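Local coordinates for YcgJ protein (PDB 1XXL) that is probably an S-adenosylmethionine-dependent methyltransferase, though its substrate is unknown, at residues 78-84 and 109-113. Numbering follows the deposited sequence.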
ATOM      1  N   ALA A  78      -6.174  -1.806 -10.532  1.00 19.68           N
ATOM      2  CA  ALA A  78      -6.610  -0.449 -10.200  1.00 19.58           C
ATOM      3  C   ALA A  78      -6.681   0.454 -11.424  1.00 19.11           C
ATOM      4  O   ALA A  78      -7.472   1.399 -11.463  1.00 19.17           O
ATOM      5  CB  ALA A  78      -5.649   0.155  -9.171  1.00 19.96           C
ATOM      6  N   GLU A  79      -5.844   0.184 -12.422  1.00 18.98           N
ATOM      7  CA  GLU A  79      -5.806   1.024 -13.624  1.00 19.86           C
ATOM      8  C   GLU A  79      -7.051   0.861 -14.490  1.00 19.59           C
ATOM      9  O   GLU A  79      -7.303   1.672 -15.350  1.00 20.64           O
ATOM     10  CB  GLU A  79      -4.554   0.734 -14.465  1.00 19.87           C
ATOM     11  CG  GLU A  79      -3.272   1.280 -13.851  1.00 21.52           C
ATOM     12  CD  GLU A  79      -2.568   0.318 -12.911  1.00 23.01           C
ATOM     13  OE1 GLU A  79      -3.063  -0.816 -12.690  1.00 22.84           O
ATOM     14  OE2 GLU A  79      -1.487   0.694 -12.407  1.00 24.25           O
ATOM     15  N   SER A  80      -7.815  -0.194 -14.267  1.00 19.78           N
ATOM     16  CA  SER A  80      -9.065  -0.413 -14.995  1.00 20.44           C
ATOM     17  C   SER A  80     -10.054  -1.123 -14.102  1.00 19.01           C
ATOM     18  O   SER A  80     -10.179  -2.331 -14.133  1.00 19.94           O
ATOM     19  CB  SER A  80      -8.815  -1.246 -16.261  1.00 21.38           C
ATOM     20  OG  SER A  80      -9.963  -1.218 -17.106  1.00 25.91           O
ATOM     21  N   LEU A  81     -10.728  -0.362 -13.264  1.00 18.16           N
ATOM     22  CA  LEU A  81     -11.772  -0.901 -12.407  1.00 17.01           C
ATOM     23  C   LEU A  81     -13.073  -1.029 -13.212  1.00 16.60           C
ATOM     24  O   LEU A  81     -13.470  -0.101 -13.914  1.00 16.02           O
ATOM     25  CB  LEU A  81     -12.003   0.009 -11.208  1.00 17.06           C
ATOM     26  CG  LEU A  81     -10.809   0.175 -10.285  1.00 17.64           C
ATOM     27  CD1 LEU A  81     -11.104   1.257  -9.265  1.00 18.44           C
ATOM     28  CD2 LEU A  81     -10.456  -1.151  -9.619  1.00 16.69           C
ATOM     29  N   PRO A  82     -13.737  -2.184 -13.108  1.00 15.89           N
ATOM     30  CA  PRO A  82     -14.948  -2.411 -13.882  1.00 15.59           C
ATOM     31  C   PRO A  82     -16.235  -1.769 -13.332  1.00 14.81           C
ATOM     32  O   PRO A  82     -17.274  -1.866 -13.964  1.00 14.50           O
ATOM     33  CB  PRO A  82     -15.053  -3.941 -13.858  1.00 15.71           C
ATOM     34  CG  PRO A  82     -14.510  -4.312 -12.471  1.00 14.99           C
ATOM     35  CD  PRO A  82     -13.354  -3.374 -12.311  1.00 16.23           C
ATOM     36  N   PHE A  83     -16.156  -1.085 -12.194  1.00 14.75           N
ATOM     37  CA  PHE A  83     -17.324  -0.709 -11.428  1.00 14.44           C
ATOM     38  C   PHE A  83     -17.878   0.580 -11.945  1.00 14.47           C
ATOM     39  O   PHE A  83     -17.160   1.334 -12.578  1.00 14.64           O
ATOM     40  CB  PHE A  83     -16.973  -0.588  -9.936  1.00 14.67           C
ATOM     41  CG  PHE A  83     -16.324  -1.827  -9.393  1.00 14.41           C
ATOM     42  CD1 PHE A  83     -17.059  -2.997  -9.262  1.00 14.57           C
ATOM     43  CD2 PHE A  83     -14.987  -1.842  -9.077  1.00 13.33           C
ATOM     44  CE1 PHE A  83     -16.475  -4.159  -8.789  1.00 15.82           C
ATOM     45  CE2 PHE A  83     -14.386  -3.006  -8.607  1.00 16.17           C
ATOM     46  CZ  PHE A  83     -15.124  -4.168  -8.467  1.00 15.27           C
ATOM     47  N   PRO A  84     -19.169   0.843 -11.683  1.00 14.66           N
ATOM     48  CA  PRO A  84     -19.776   2.107 -12.104  1.00 15.43           C
ATOM     49  C   PRO A  84     -19.180   3.326 -11.381  1.00 15.35           C
ATOM     50  O   PRO A  84     -18.627   3.190 -10.291  1.00 15.56           O
ATOM     51  CB  PRO A  84     -21.240   1.943 -11.680  1.00 15.39           C
ATOM     52  CG  PRO A  84     -21.426   0.524 -11.405  1.00 15.87           C
ATOM     53  CD  PRO A  84     -20.133  -0.007 -10.967  1.00 14.32           C
ATOM     54  N   GLU A 109      -9.013   6.304 -11.573  1.00 13.12           N
ATOM     55  CA  GLU A 109     -10.040   5.263 -11.442  1.00 13.64           C
ATOM     56  C   GLU A 109     -10.652   5.218 -10.033  1.00 12.83           C
ATOM     57  O   GLU A 109     -11.872   5.098  -9.894  1.00 12.09           O
ATOM     58  CB  GLU A 109      -9.460   3.887 -11.812  1.00 13.66           C
ATOM     59  CG  GLU A 109      -9.390   3.628 -13.295  1.00 15.63           C
ATOM     60  CD  GLU A 109     -10.776   3.446 -13.946  1.00 18.27           C
ATOM     61  OE1 GLU A 109     -11.257   4.441 -14.543  1.00 19.66           O
ATOM     62  OE2 GLU A 109     -11.384   2.344 -13.865  1.00 17.34           O
ATOM     63  N   VAL A 110      -9.799   5.319  -9.006  1.00 12.26           N
ATOM     64  CA  VAL A 110     -10.253   5.404  -7.627  1.00 12.62           C
ATOM     65  C   VAL A 110     -11.228   6.566  -7.480  1.00 12.52           C
ATOM     66  O   VAL A 110     -12.318   6.377  -6.953  1.00 11.13           O
ATOM     67  CB  VAL A 110      -9.083   5.571  -6.632  1.00 12.75           C
ATOM     68  CG1 VAL A 110      -9.563   6.071  -5.283  1.00 13.80           C
ATOM     69  CG2 VAL A 110      -8.347   4.270  -6.485  1.00 13.34           C
ATOM     70  N   ALA A 111     -10.847   7.760  -7.955  1.00 12.38           N
ATOM     71  CA  ALA A 111     -11.721   8.914  -7.843  1.00 12.70           C
ATOM     72  C   ALA A 111     -13.034   8.706  -8.579  1.00 13.16           C
ATOM     73  O   ALA A 111     -14.092   9.109  -8.077  1.00 14.47           O
ATOM     74  CB  ALA A 111     -11.020  10.198  -8.348  1.00 13.50           C
ATOM     75  N   ARG A 112     -12.986   8.073  -9.754  1.00 12.65           N
ATOM     76  CA  ARG A 112     -14.195   7.833 -10.548  1.00 12.77           C
ATOM     77  C   ARG A 112     -15.223   6.966  -9.804  1.00 12.69           C
ATOM     78  O   ARG A 112     -16.392   7.317  -9.733  1.00 12.21           O
ATOM     79  CB  ARG A 112     -13.847   7.193 -11.911  1.00 12.88           C
ATOM     80  CG  ARG A 112     -15.040   6.860 -12.732  1.00 12.16           C
ATOM     81  CD  ARG A 112     -14.648   6.244 -14.058  1.00 13.28           C
ATOM     82  NE  ARG A 112     -14.169   4.884 -13.907  1.00 12.70           N
ATOM     83  CZ  ARG A 112     -14.944   3.832 -13.653  1.00 13.50           C
ATOM     84  NH1 ARG A 112     -16.239   3.975 -13.509  1.00 14.02           N
ATOM     85  NH2 ARG A 112     -14.414   2.632 -13.540  1.00 15.05           N
ATOM     86  N   VAL A 113     -14.774   5.844  -9.244  1.00 13.19           N
ATOM     87  CA  VAL A 113     -15.667   4.883  -8.574  1.00 12.96           C
ATOM     88  C   VAL A 113     -16.033   5.247  -7.132  1.00 13.26           C
ATOM     89  O   VAL A 113     -16.945   4.643  -6.561  1.00 12.18           O
ATOM     90  CB  VAL A 113     -15.130   3.403  -8.631  1.00 12.80           C
ATOM     91  CG1 VAL A 113     -14.889   2.985 -10.053  1.00 12.34           C
ATOM     92  CG2 VAL A 113     -13.876   3.201  -7.800  1.00 12.97           C
TER
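Carboxylate oxygen OE2 of Glu-109 takes two donors: the backbone N of Leu-81, which reaches the anti lone pair of OE2 at 2.8 Å in a bent bond (136°), and NH2 of Arg-112. Glutamate suits this place because its other oxygen, OE1, accepts from Arg-112 NE at 3.0 Å, so one helical turn carries a side-on salt bridge that orients the carboxylate, leaving OE2 placed to accept from Leu-81 N. The bend of the arginine chain at chi3 (73°) turns its guanidinium back along the helix to Glu-109. Its far end, NH1 and NH2, closes on a single acceptor, Phe-83 O, with NH1 at 2.9 Å in the carbonyl plane; NH1 also forms a salt bridge with Asp-85. A methionine in place of Arg-112 would probably leave Phe-83 O without its two donors, Asp-85 without its positive mate and the Glu-109 carboxylate freer to turn about its bond to Leu-81 N. Beneath the polar layer, Leu-81 CD1 meets Val-113 CG2 at 3.7 Å, apolar residues suited to this buried place, where Leu-81 also touches Leu-26 and Val-113 touches Ile-91. The contact ties helix 103-113 to the loop that follows strand 71-75; Ala-78 and Glu-79 of that loop probably help bind S-adenosylmethionine, consistent with the Rossmann-like methyltransferase fold.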